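Local coordinates for protein probable thiamine pyrophosphokinase (Staphylococcus saprophyticus, PDB 3L8M) that probably transfers pyrophosphate from ATP to thiamine, as a thiamine pyrophosphokinase that makes thiamine diphosphate, at residues 5-10 with 93-98; 11-16 with 126-131; 42-47 with 64-69; 108-113 with 132-137; 152-157 with 205-210. All coordinates share one frame; numbering follows the deposited sequence.

Contact 1. Residues 5-10 with 93-98. With NA (sodium ion), chain C.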
# COMPACT_ATOMS: atom_id res chain seq x y z
N LEU A 5 5.13 -3.86 17.28
CA LEU A 5 5.51 -2.87 18.28
C LEU A 5 6.98 -3.00 18.60
O LEU A 5 7.51 -4.11 18.73
CB LEU A 5 4.71 -3.05 19.58
CG LEU A 5 3.32 -2.41 19.64
CD1 LEU A 5 2.38 -3.09 18.64
CD2 LEU A 5 2.77 -2.52 21.07
N LEU A 6 7.66 -1.87 18.70
CA LEU A 6 9.06 -1.89 19.06
C LEU A 6 9.20 -1.19 20.42
O LEU A 6 8.81 -0.03 20.56
CB LEU A 6 9.91 -1.19 18.01
CG LEU A 6 11.42 -1.30 18.22
CD1 LEU A 6 11.80 -2.78 18.33
CD2 LEU A 6 12.17 -0.63 17.06
N CYS A 7 9.73 -1.90 21.41
CA CYS A 7 9.93 -1.35 22.76
C CYS A 7 11.38 -0.98 23.04
O CYS A 7 11.67 -0.41 24.08
CB CYS A 7 9.51 -2.33 23.84
SG CYS A 7 7.86 -2.97 23.70
N GLY A 8 12.29 -1.33 22.13
CA GLY A 8 13.70 -1.04 22.34
C GLY A 8 14.57 -1.84 21.39
O GLY A 8 14.04 -2.46 20.47
N ASN A 9 15.88 -1.85 21.61
CA ASN A 9 16.79 -2.57 20.71
C ASN A 9 17.49 -3.83 21.24
O ASN A 9 18.49 -4.27 20.67
CB ASN A 9 17.85 -1.59 20.18
CG ASN A 9 18.77 -1.07 21.26
OD1 ASN A 9 18.38 -0.97 22.43
ND2 ASN A 9 19.99 -0.72 20.88
N ARG A 10 16.97 -4.42 22.32
CA ARG A 10 17.57 -5.63 22.88
C ARG A 10 17.00 -6.93 22.29
O ARG A 10 15.79 -7.10 22.20
CB ARG A 10 17.38 -5.68 24.39
CG ARG A 10 18.26 -4.74 25.19
CD ARG A 10 17.87 -4.79 26.66
NE ARG A 10 18.58 -3.79 27.44
CZ ARG A 10 19.87 -3.86 27.75
NH1 ARG A 10 20.59 -4.91 27.36
NH2 ARG A 10 20.45 -2.87 28.42
N ILE A 93 -0.83 -8.91 16.71
CA ILE A 93 0.17 -8.00 17.27
C ILE A 93 1.47 -8.72 17.63
O ILE A 93 1.46 -9.69 18.38
CB ILE A 93 -0.36 -7.30 18.55
CG1 ILE A 93 -1.79 -6.79 18.33
CG2 ILE A 93 0.57 -6.15 18.92
CD1 ILE A 93 -1.97 -5.99 17.08
N ASP A 94 2.58 -8.22 17.09
CA ASP A 94 3.89 -8.78 17.37
C ASP A 94 4.68 -7.74 18.15
O ASP A 94 4.95 -6.65 17.65
CB ASP A 94 4.65 -9.11 16.08
CG ASP A 94 4.07 -10.31 15.36
OD1 ASP A 94 3.16 -10.94 15.93
OD2 ASP A 94 4.54 -10.62 14.24
N VAL A 95 5.04 -8.08 19.39
CA VAL A 95 5.80 -7.16 20.22
C VAL A 95 7.27 -7.58 20.20
O VAL A 95 7.63 -8.70 20.57
CB VAL A 95 5.27 -7.15 21.68
CG1 VAL A 95 6.09 -6.18 22.53
CG2 VAL A 95 3.79 -6.73 21.69
N TYR A 96 8.12 -6.66 19.77
CA TYR A 96 9.56 -6.90 19.70
C TYR A 96 10.19 -5.96 20.70
O TYR A 96 9.60 -4.93 21.04
CB TYR A 96 10.08 -6.53 18.30
CG TYR A 96 9.58 -7.42 17.19
CD1 TYR A 96 10.30 -8.55 16.80
CD2 TYR A 96 8.39 -7.13 16.52
CE1 TYR A 96 9.86 -9.36 15.76
CE2 TYR A 96 7.94 -7.94 15.48
CZ TYR A 96 8.69 -9.05 15.10
OH TYR A 96 8.28 -9.84 14.06
N GLY A 97 11.39 -6.31 21.16
CA GLY A 97 12.10 -5.46 22.10
C GLY A 97 11.71 -5.53 23.56
O GLY A 97 12.22 -4.76 24.36
N ALA A 98 10.83 -6.47 23.92
CA ALA A 98 10.38 -6.59 25.30
C ALA A 98 11.14 -7.58 26.19
O ALA A 98 10.69 -7.83 27.32
CB ALA A 98 8.88 -6.91 25.33
NA NA C . 0.71 -12.29 16.46
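Leu5 O lies at the edge of the Tyr96 ring and in its plane, 3.8 Å from Tyr96 CD2. The backbone N of Tyr96 donates to this same oxygen at 2.8 Å. Tyr96 CG stands beside that N (chi1 -67°), the N that bonds to Leu5 O. Leu12 and Pro13, from the loop after strand 2-6, also touch the ring. The second flat group is the Asp94 carboxylate. It leads away from segment 5-10, and its OD1 binds a sodium ion together with Asn124 O. Strands 2-6 and 92-96 are parallel neighbours inside the mixed sheet, consistent with the Rossmann-like catalytic domain of thiamine pyrophosphokinases. Two more backbone bonds hold them. Leu5 N donates to Asp94 O at 2.8 Å, nearly straight at 168°. Cys7 N reaches Tyr96 O at 3.1 Å, where the strands give way to loops. Leu5 and Val95 point to one side of the sheet, Leu6 and Tyr96 to the other. Leu5 CD1 meets Ile93 CG2 at 3.6 Å. Cys7 SG touches Val95 CG1 at 3.8 Å. Leu6 crosses Tyr96 at about a right angle, with Leu6 CD1 4.1 Å from Tyr96 CB.

Contact 2. Residues 11-16 with 126-131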
# COMPACT_ATOMS: atom_id res chain seq x y z
N ASN A 11 17.91 -7.83 21.91
CA ASN A 11 17.57 -9.14 21.37
C ASN A 11 16.65 -9.13 20.15
O ASN A 11 15.95 -10.11 19.87
CB ASN A 11 16.95 -10.01 22.47
CG ASN A 11 17.81 -10.08 23.71
OD1 ASN A 11 19.03 -10.24 23.62
ND2 ASN A 11 17.19 -9.97 24.88
N LEU A 12 16.65 -8.03 19.41
CA LEU A 12 15.79 -7.94 18.23
C LEU A 12 16.26 -8.88 17.15
O LEU A 12 17.46 -9.06 16.95
CB LEU A 12 15.81 -6.52 17.67
CG LEU A 12 15.27 -5.44 18.59
CD1 LEU A 12 15.11 -4.16 17.78
CD2 LEU A 12 13.93 -5.88 19.17
N PRO A 13 15.31 -9.53 16.44
CA PRO A 13 15.73 -10.44 15.37
C PRO A 13 16.51 -9.57 14.39
O PRO A 13 16.09 -8.45 14.07
CB PRO A 13 14.40 -10.94 14.81
CG PRO A 13 13.50 -10.95 16.04
CD PRO A 13 13.86 -9.63 16.69
N LYS A 14 17.65 -10.05 13.91
CA LYS A 14 18.45 -9.26 12.99
C LYS A 14 17.68 -8.87 11.72
O LYS A 14 16.93 -9.68 11.16
CB LYS A 14 19.74 -10.01 12.63
CG LYS A 14 19.53 -11.36 11.95
CD LYS A 14 20.87 -11.99 11.61
CE LYS A 14 20.70 -13.32 10.89
NZ LYS A 14 22.02 -13.94 10.59
N HIS A 15 17.86 -7.63 11.29
CA HIS A 15 17.21 -7.12 10.08
C HIS A 15 15.69 -6.98 10.18
O HIS A 15 15.04 -6.73 9.16
CB HIS A 15 17.55 -8.03 8.90
CG HIS A 15 19.01 -8.33 8.78
ND1 HIS A 15 19.49 -9.54 8.32
CD2 HIS A 15 20.10 -7.59 9.07
CE1 HIS A 15 20.81 -9.53 8.35
NE2 HIS A 15 21.20 -8.35 8.81
N ILE A 16 15.11 -7.14 11.37
CA ILE A 16 13.66 -7.04 11.52
C ILE A 16 13.10 -5.70 11.00
O ILE A 16 11.97 -5.65 10.56
CB ILE A 16 13.22 -7.25 13.00
CG1 ILE A 16 11.70 -7.46 13.07
CG2 ILE A 16 13.58 -6.04 13.86
CD1 ILE A 16 11.25 -8.77 12.53
N LYS A 126 1.75 -11.79 20.33
CA LYS A 126 2.96 -12.59 20.50
C LYS A 126 4.16 -11.71 20.84
O LYS A 126 4.34 -10.64 20.26
CB LYS A 126 3.30 -13.36 19.23
CG LYS A 126 2.38 -14.47 18.84
CD LYS A 126 2.89 -15.12 17.56
CE LYS A 126 1.90 -16.16 17.04
NZ LYS A 126 2.37 -16.81 15.79
N LEU A 127 4.98 -12.17 21.79
CA LEU A 127 6.21 -11.46 22.18
C LEU A 127 7.26 -12.18 21.36
O LEU A 127 7.26 -13.41 21.29
CB LEU A 127 6.50 -11.63 23.68
CG LEU A 127 5.39 -11.21 24.65
CD1 LEU A 127 5.79 -11.54 26.10
CD2 LEU A 127 5.12 -9.71 24.50
N ILE A 128 8.15 -11.43 20.72
CA ILE A 128 9.16 -12.05 19.88
C ILE A 128 10.55 -11.44 20.00
O ILE A 128 10.68 -10.23 20.05
CB ILE A 128 8.78 -11.96 18.38
CG1 ILE A 128 7.33 -12.42 18.16
CG2 ILE A 128 9.76 -12.76 17.53
CD1 ILE A 128 6.85 -12.25 16.71
N ASP A 129 11.58 -12.29 20.06
CA ASP A 129 12.96 -11.80 20.04
C ASP A 129 13.75 -12.75 19.14
O ASP A 129 13.18 -13.67 18.55
CB ASP A 129 13.58 -11.64 21.44
CG ASP A 129 13.77 -12.94 22.21
OD1 ASP A 129 13.56 -14.05 21.68
OD2 ASP A 129 14.15 -12.82 23.40
N ASP A 130 15.06 -12.52 19.01
CA ASP A 130 15.89 -13.34 18.13
C ASP A 130 15.91 -14.85 18.42
O ASP A 130 16.33 -15.62 17.57
CB ASP A 130 17.33 -12.81 18.12
CG ASP A 130 17.92 -12.69 19.51
OD1 ASP A 130 17.31 -13.22 20.46
OD2 ASP A 130 18.99 -12.07 19.65
N THR A 131 15.44 -15.27 19.60
CA THR A 131 15.46 -16.69 19.96
C THR A 131 14.12 -17.29 20.44
O THR A 131 14.00 -18.51 20.57
CB THR A 131 16.51 -16.95 21.10
OG1 THR A 131 17.79 -16.44 20.69
CG2 THR A 131 16.64 -18.44 21.41
O HOH W 1 20.45 -11.53 21.93
O HOH W 2 19.65 -9.93 18.45
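Asp129 opens an Asx turn at the end of strand 124-128, and Asn11, from the loop after strand 2-6, packs against it. In the turn, Asp129 OD1 accepts from Thr131 N at 3.1 Å, met from above the carboxylate plane. Asp129 CG sits between its own backbone N and carbonyl carbon (chi1 65°). Asn132 ND2 also donates to Asp129 OD1. Thr99 OG1 is hydrogen-bonded to both Asp129 OD2 and Asn11 ND2, so one hydroxyl ties the two side chains together. The direct bond across the contact is from Asp130 N to Asn11 O, 2.7 Å long with an angle of 157° at the hydrogen. Asn11 CB lies 3.9 Å from Asp129 CB. Pro13 lays its ring against the backbone here, with Pro13 CG 3.6 Å from Asp129 C. Pro13 also begins a type II turn that ends at Ile16. Two waters donate hydrogen bonds to Asp130 OD2. One also donates to Asn11 OD1, 2.6 Å from the water, and the other bridges to Leu12 O at 2.8 Å.

Contact 3. Residues 42-47 with 64-69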
# COMPACT_ATOMS: atom_id res chain seq x y z
N PRO A 42 6.16 5.60 12.47
CA PRO A 42 5.24 4.84 13.32
C PRO A 42 3.79 5.31 13.13
O PRO A 42 3.55 6.50 13.00
CB PRO A 42 5.74 5.15 14.73
CG PRO A 42 7.18 5.56 14.52
CD PRO A 42 7.11 6.38 13.28
N GLN A 43 2.85 4.36 13.09
CA GLN A 43 1.44 4.68 12.98
C GLN A 43 1.10 5.59 14.18
O GLN A 43 0.26 6.48 14.09
CB GLN A 43 0.60 3.40 13.07
CG GLN A 43 0.87 2.36 11.98
CD GLN A 43 0.48 2.87 10.61
OE1 GLN A 43 -0.60 3.44 10.43
NE2 GLN A 43 1.35 2.66 9.62
N PHE A 44 1.76 5.32 15.31
CA PHE A 44 1.59 6.09 16.54
C PHE A 44 2.56 5.59 17.60
O PHE A 44 3.08 4.48 17.49
CB PHE A 44 0.14 6.02 17.04
CG PHE A 44 -0.28 4.67 17.56
CD1 PHE A 44 0.10 4.25 18.84
CD2 PHE A 44 -1.08 3.84 16.79
CE1 PHE A 44 -0.34 3.04 19.35
CE2 PHE A 44 -1.52 2.61 17.29
CZ PHE A 44 -1.15 2.21 18.58
N ALA A 45 2.81 6.39 18.61
CA ALA A 45 3.74 6.00 19.65
C ALA A 45 3.28 6.40 21.05
O ALA A 45 2.58 7.40 21.21
CB ALA A 45 5.11 6.61 19.37
N VAL A 46 3.69 5.62 22.04
CA VAL A 46 3.37 5.88 23.43
C VAL A 46 4.71 5.98 24.15
O VAL A 46 5.64 5.24 23.83
CB VAL A 46 2.58 4.71 24.06
CG1 VAL A 46 2.20 5.05 25.49
CG2 VAL A 46 1.33 4.41 23.24
N GLY A 47 4.81 6.89 25.11
CA GLY A 47 6.06 7.01 25.83
C GLY A 47 6.59 8.42 25.85
O GLY A 47 6.26 9.23 24.98
N ILE A 64 2.52 11.49 15.46
CA ILE A 64 2.94 10.17 15.91
C ILE A 64 2.57 9.86 17.37
O ILE A 64 1.98 8.82 17.67
CB ILE A 64 4.47 10.02 15.78
CG1 ILE A 64 4.91 10.35 14.35
CG2 ILE A 64 4.89 8.62 16.15
CD1 ILE A 64 6.42 10.54 14.21
N GLU A 65 2.91 10.77 18.26
CA GLU A 65 2.64 10.58 19.68
C GLU A 65 1.16 10.69 20.07
O GLU A 65 0.51 11.70 19.83
CB GLU A 65 3.46 11.60 20.49
CG GLU A 65 3.32 11.48 22.02
CD GLU A 65 3.94 10.22 22.59
OE1 GLU A 65 3.84 10.01 23.82
OE2 GLU A 65 4.54 9.44 21.82
N ILE A 66 0.60 9.62 20.65
CA ILE A 66 -0.77 9.69 21.12
C ILE A 66 -0.67 9.70 22.65
O ILE A 66 0.39 9.36 23.20
CB ILE A 66 -1.66 8.51 20.60
CG1 ILE A 66 -1.32 7.19 21.28
CG2 ILE A 66 -1.54 8.42 19.09
CD1 ILE A 66 0.04 6.69 21.00
N ASN A 67 -1.73 10.12 23.32
CA ASN A 67 -1.73 10.22 24.78
C ASN A 67 -2.94 9.55 25.44
O ASN A 67 -3.80 10.23 26.02
CB ASN A 67 -1.68 11.70 25.18
CG ASN A 67 -0.39 12.39 24.74
OD1 ASN A 67 0.68 12.15 25.29
ND2 ASN A 67 -0.48 13.24 23.73
N PRO A 68 -3.03 8.22 25.38
CA PRO A 68 -4.16 7.53 26.00
C PRO A 68 -4.27 7.85 27.48
O PRO A 68 -3.26 7.88 28.19
CB PRO A 68 -3.87 6.06 25.72
CG PRO A 68 -2.36 6.01 25.62
CD PRO A 68 -2.06 7.25 24.82
N TYR A 69 -5.49 8.09 27.94
CA TYR A 69 -5.74 8.41 29.34
C TYR A 69 -5.65 7.16 30.23
O TYR A 69 -6.21 6.11 29.89
CB TYR A 69 -7.13 9.08 29.45
CG TYR A 69 -7.50 9.60 30.82
CD1 TYR A 69 -8.21 8.80 31.72
CD2 TYR A 69 -7.17 10.90 31.21
CE1 TYR A 69 -8.58 9.28 32.97
CE2 TYR A 69 -7.54 11.39 32.47
CZ TYR A 69 -8.24 10.57 33.34
OH TYR A 69 -8.61 11.03 34.59
O HOH W 3 2.14 8.61 25.43
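Ala45 N donates to Ile64 O at 2.7 Å, coming from above the carbonyl plane (46° out of it). A second backbone bond, from Ile66 N to Ala45 O, is less certain because that oxygen is crowded in the model. Ile64 CG2 is anti to its backbone N and reaches two partners: Pro42 CB at 3.8 Å and Ala45 CB, also at 3.8 Å. Further along, Ile66 CG2 meets Phe44 CB at 3.6 Å. The Glu65 chain bends at chi2 (69°), and its carboxylate comes back toward segment 42-47. Glu65 OE1 ends 2.8 Å from Gly47 O. Both are acceptors, so this is no hydrogen bond as modelled; such closeness might favour a protonated acid. A water links the two segments: it donates to Glu65 OE1 at 2.7 Å and to Ile66 O, and accepts from Gly47 N. In the next shell, Leu36 of helix 30-37 touches both Pro42 and Ile64. Arg88 makes a cation-pi contact with Phe44, and Met1 of a third subunit packs on Phe44 and Ile66. The single Ala45-Glu65 bridge ties the chain leaving helix 54-63 to strand 44-46, an outermost strand, within this chain, of the mixed sheet of an alpha/beta fold.

Contact 4. Residues 108-113 with 132-137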
# COMPACT_ATOMS: atom_id res chain seq x y z
N GLY A 108 5.93 -7.79 33.02
CA GLY A 108 4.74 -6.99 32.83
C GLY A 108 4.20 -7.30 31.45
O GLY A 108 2.98 -7.41 31.23
N ALA A 109 5.11 -7.46 30.50
CA ALA A 109 4.72 -7.76 29.14
C ALA A 109 3.94 -9.08 29.13
O ALA A 109 3.01 -9.25 28.34
CB ALA A 109 5.96 -7.84 28.22
N LEU A 110 4.31 -10.01 30.02
CA LEU A 110 3.60 -11.30 30.10
C LEU A 110 2.20 -11.12 30.69
O LEU A 110 1.25 -11.82 30.30
CB LEU A 110 4.39 -12.32 30.93
CG LEU A 110 5.77 -12.76 30.42
CD1 LEU A 110 6.39 -13.70 31.43
CD2 LEU A 110 5.65 -13.43 29.06
N GLN A 111 2.05 -10.19 31.63
CA GLN A 111 0.74 -9.93 32.23
C GLN A 111 -0.27 -9.51 31.15
O GLN A 111 -1.44 -9.90 31.20
CB GLN A 111 0.84 -8.86 33.31
CG GLN A 111 1.63 -9.28 34.54
CD GLN A 111 1.77 -8.17 35.56
OE1 GLN A 111 1.70 -6.99 35.21
NE2 GLN A 111 1.96 -8.55 36.82
N ILE A 112 0.18 -8.71 30.18
CA ILE A 112 -0.70 -8.24 29.12
C ILE A 112 -1.29 -9.40 28.30
O ILE A 112 -2.50 -9.42 28.03
CB ILE A 112 0.02 -7.27 28.17
CG1 ILE A 112 0.46 -6.03 28.94
CG2 ILE A 112 -0.90 -6.85 27.04
CD1 ILE A 112 1.41 -5.17 28.16
N LEU A 113 -0.45 -10.35 27.91
CA LEU A 113 -0.90 -11.49 27.13
C LEU A 113 -1.97 -12.27 27.91
O LEU A 113 -2.82 -12.93 27.32
CB LEU A 113 0.26 -12.44 26.84
CG LEU A 113 1.46 -12.00 25.99
CD1 LEU A 113 2.56 -13.03 26.16
CD2 LEU A 113 1.08 -11.89 24.52
N ASN A 132 13.11 -16.45 20.66
CA ASN A 132 11.85 -16.96 21.18
C ASN A 132 10.59 -16.34 20.59
O ASN A 132 10.61 -15.27 20.00
CB ASN A 132 11.77 -16.71 22.69
CG ASN A 132 12.92 -17.30 23.46
OD1 ASN A 132 12.86 -18.45 23.90
ND2 ASN A 132 13.98 -16.52 23.63
N GLU A 133 9.48 -17.04 20.83
CA GLU A 133 8.16 -16.62 20.41
C GLU A 133 7.29 -17.09 21.57
O GLU A 133 7.35 -18.26 21.97
CB GLU A 133 7.77 -17.31 19.11
CG GLU A 133 6.64 -16.62 18.37
CD GLU A 133 6.45 -17.19 16.97
OE1 GLU A 133 7.46 -17.28 16.23
OE2 GLU A 133 5.30 -17.53 16.62
N ILE A 134 6.51 -16.17 22.14
CA ILE A 134 5.66 -16.48 23.30
C ILE A 134 4.22 -15.98 23.14
O ILE A 134 3.99 -14.85 22.69
CB ILE A 134 6.26 -15.83 24.59
CG1 ILE A 134 7.67 -16.36 24.84
CG2 ILE A 134 5.36 -16.11 25.80
CD1 ILE A 134 8.42 -15.58 25.91
N GLN A 135 3.26 -16.82 23.52
CA GLN A 135 1.85 -16.44 23.45
C GLN A 135 1.06 -17.18 24.52
O GLN A 135 1.44 -18.26 24.96
CB GLN A 135 1.27 -16.74 22.07
CG GLN A 135 1.27 -18.21 21.70
CD GLN A 135 0.70 -18.46 20.30
OE1 GLN A 135 -0.46 -18.16 20.03
NE2 GLN A 135 1.53 -19.02 19.42
N PHE A 136 -0.06 -16.58 24.91
CA PHE A 136 -0.95 -17.13 25.93
C PHE A 136 -1.99 -18.05 25.28
O PHE A 136 -2.44 -17.79 24.17
CB PHE A 136 -1.62 -15.96 26.66
CG PHE A 136 -2.53 -16.37 27.78
CD1 PHE A 136 -2.05 -17.11 28.86
CD2 PHE A 136 -3.86 -15.95 27.79
CE1 PHE A 136 -2.89 -17.44 29.93
CE2 PHE A 136 -4.71 -16.27 28.86
CZ PHE A 136 -4.22 -17.01 29.94
N ILE A 137 -2.33 -19.15 25.94
CA ILE A 137 -3.32 -20.08 25.42
C ILE A 137 -4.30 -20.40 26.53
O ILE A 137 -3.92 -20.95 27.56
CB ILE A 137 -2.71 -21.40 24.93
CG1 ILE A 137 -1.63 -21.13 23.88
CG2 ILE A 137 -3.81 -22.27 24.33
CD1 ILE A 137 -0.96 -22.39 23.36
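Leu113 O, at the end of helix 103-113, is met by carbon atoms of Phe136. Phe136 CD2 is 3.2 Å from Leu113 O and Phe136 CB 3.3 Å. No hydrogen bond crosses this contact. The oxygen approaches the Phe136 ring obliquely. Phe136 CG is anti to its backbone N (chi1 -178°). The CB points toward the helix, and the far end of the ring leads away. Leu113 CB and Phe136 CB meet at 4.0 Å. Leu113 points toward the strand and spans two of its residues. Its other end crosses Ile134 at about a right angle, with Leu113 CD1 4.2 Å from Ile134 CG2. Ile134 CG2 also receives Leu110 CD2, again at 4.2 Å. One methyl group of the strand is thus touched by leucines about one helical turn apart. The axes of 108-113 and 132-137 approach to 8.4 Å, with 42° between their directions. This is a helix lying on one face of the mixed sheet, as in other alpha/beta folds. Leu127 of the neighbouring strand touches both Leu110 and Leu113, and Ile207 of the strand on the other flank touches Ile134. The Gln135 CB points away from the helix. With methyl and methylene groups doing most of the touching, shape and exclusion of water, not directed polar bonds, should hold helix and strand together.

Contact 5. Residues 152-157 with 205-210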
# COMPACT_ATOMS: atom_id res chain seq x y z
N TYR A 152 12.15 -26.23 19.66
CA TYR A 152 11.72 -26.43 21.04
C TYR A 152 10.38 -25.78 21.38
O TYR A 152 10.10 -24.65 20.98
CB TYR A 152 12.81 -25.92 21.98
CG TYR A 152 14.10 -26.71 21.89
CD1 TYR A 152 14.17 -28.03 22.33
CD2 TYR A 152 15.25 -26.15 21.32
CE1 TYR A 152 15.34 -28.78 22.22
CE2 TYR A 152 16.43 -26.88 21.21
CZ TYR A 152 16.46 -28.20 21.66
OH TYR A 152 17.62 -28.94 21.55
N ILE A 153 9.56 -26.51 22.12
CA ILE A 153 8.25 -26.02 22.54
C ILE A 153 8.04 -26.33 24.01
O ILE A 153 8.25 -27.45 24.45
CB ILE A 153 7.08 -26.71 21.80
CG1 ILE A 153 7.24 -26.56 20.29
CG2 ILE A 153 5.76 -26.10 22.26
CD1 ILE A 153 8.27 -27.50 19.67
N SER A 154 7.62 -25.32 24.77
CA SER A 154 7.38 -25.51 26.19
C SER A 154 6.08 -24.84 26.59
O SER A 154 5.66 -23.85 25.99
CB SER A 154 8.53 -24.93 27.01
OG SER A 154 9.78 -25.45 26.58
N PHE A 155 5.45 -25.40 27.61
CA PHE A 155 4.21 -24.87 28.14
C PHE A 155 4.40 -24.58 29.63
O PHE A 155 4.82 -25.45 30.39
CB PHE A 155 3.08 -25.88 27.93
CG PHE A 155 2.83 -26.20 26.49
CD1 PHE A 155 2.16 -25.30 25.66
CD2 PHE A 155 3.28 -27.40 25.94
CE1 PHE A 155 1.95 -25.59 24.32
CE2 PHE A 155 3.08 -27.70 24.60
CZ PHE A 155 2.41 -26.79 23.79
N ILE A 156 4.09 -23.35 30.02
CA ILE A 156 4.20 -22.91 31.41
C ILE A 156 2.81 -22.50 31.88
O ILE A 156 2.18 -21.65 31.27
CB ILE A 156 5.12 -21.66 31.52
CG1 ILE A 156 6.48 -21.92 30.88
CG2 ILE A 156 5.23 -21.24 32.98
CD1 ILE A 156 7.24 -23.08 31.45
N PRO A 157 2.30 -23.12 32.96
CA PRO A 157 0.96 -22.74 33.43
C PRO A 157 0.90 -21.32 33.99
O PRO A 157 1.90 -20.78 34.48
CB PRO A 157 0.65 -23.81 34.47
CG PRO A 157 2.01 -24.16 35.00
CD PRO A 157 2.82 -24.25 33.74
N LEU A 205 1.28 -20.48 29.09
CA LEU A 205 2.03 -19.67 28.15
C LEU A 205 2.76 -20.69 27.29
O LEU A 205 3.30 -21.67 27.79
CB LEU A 205 3.05 -18.79 28.87
CG LEU A 205 2.53 -17.56 29.62
CD1 LEU A 205 3.62 -17.06 30.56
CD2 LEU A 205 2.11 -16.46 28.62
N MSE A 206 2.75 -20.48 25.98
CA MSE A 206 3.46 -21.39 25.11
C MSE A 206 4.69 -20.62 24.65
O MSE A 206 4.57 -19.48 24.22
CB MSE A 206 2.60 -21.77 23.91
CG MSE A 206 3.39 -22.47 22.83
SE MSE A 206 2.36 -22.96 21.46
CE MSE A 206 3.32 -24.29 20.85
N ILE A 207 5.86 -21.24 24.75
CA ILE A 207 7.09 -20.59 24.34
C ILE A 207 7.88 -21.45 23.39
O ILE A 207 8.26 -22.58 23.72
CB ILE A 207 7.95 -20.22 25.57
CG1 ILE A 207 9.34 -19.78 25.11
CG2 ILE A 207 8.07 -21.41 26.50
CD1 ILE A 207 10.14 -19.14 26.21
N ARG A 208 8.13 -20.93 22.20
CA ARG A 208 8.89 -21.66 21.20
C ARG A 208 10.31 -21.12 21.17
O ARG A 208 10.52 -19.90 21.18
CB ARG A 208 8.22 -21.55 19.84
CG ARG A 208 6.80 -22.09 19.88
CD ARG A 208 6.49 -22.92 18.67
NE ARG A 208 5.44 -22.31 17.86
CZ ARG A 208 4.91 -22.88 16.78
NH1 ARG A 208 5.34 -24.08 16.39
NH2 ARG A 208 3.96 -22.26 16.09
N SER A 209 11.28 -22.02 21.15
CA SER A 209 12.69 -21.62 21.15
C SER A 209 13.43 -22.25 20.00
O SER A 209 12.97 -23.22 19.41
CB SER A 209 13.36 -22.04 22.47
OG SER A 209 12.74 -21.42 23.58
N LYS A 210 14.58 -21.70 19.66
CA LYS A 210 15.38 -22.26 18.59
C LYS A 210 16.58 -22.94 19.23
O LYS A 210 16.86 -22.73 20.41
CB LYS A 210 15.80 -21.17 17.60
CG LYS A 210 16.67 -20.06 18.17
CD LYS A 210 16.43 -18.75 17.43
CE LYS A 210 16.66 -18.88 15.93
NZ LYS A 210 16.40 -17.59 15.21
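Phe155 and Met206 lie side by side and point the same way, from a non-hydrogen-bonded pair of two antiparallel strands. Met206 is selenomethionine in this crystal. Its CG is anti to the backbone N (chi1 168°), and the chain runs on extended. Met206 CG comes 3.7 Å from Phe155 CE1. Met206 SE lies 5.1 Å from the centre of the Phe155 ring, an oblique Met-aromatic contact. The extended chain then carries Met206 CE across to Ile153, where it meets Ile153 CG2 at 3.3 Å, which is tight for two methyl groups. Ile153 in turn runs alongside Arg208. The arginine is bent at chi2 and chi3, and Arg208 CD passes 4.1 Å from Ile153 CG1. Phe155, Met206, Ile153 and Arg208 therefore form one continuous row on one face. On the other face, Ile207 CG2 stands between its own backbone N and carbonyl carbon, and touches Ser154 CB at 3.6 Å. Tyr152 CB meets Ser209 CB at 3.9 Å. The Tyr152 ring turns its edge to Lys210 O, which lies near the ring plane. Ser209 OG bonds to Asn132 OD1 on the adjoining strand. Six backbone hydrogen bonds join the strands, two for each of the pairs Tyr152 with Ser209, Ser154 with Ile207 and Ile156 with Leu205. In the last pair, Leu205 N reaches Ile156 O at 2.6 Å. The strands run at 161° to each other. They form the antiparallel end of the mixed sheet, with strand 152-157 as its outermost member within the chain.

All five contacts reach one mixed sheet. Contacts 1 and 3 are buried, contacts 4 and 5 partly buried, and contact 2 is at the surface. Contact 1 joins inner parallel strands by backbone bonds. Within this chain, contact 3 lies at one outer strand and contact 5 at the other, with centres about 31 Å apart on opposite sides of the chain's centre. Contact 2 combines one backbone bond with carboxylates and bridging waters. Contact 4 rests mostly on apolar groups. Probable hydrogen bonds between neighbouring strands connect them: Val95 O with Ile128 N (contacts 1 and 2), Leu127 O with Ile134 N (2 and 4), and Gln135 O with Met206 N (4 and 5).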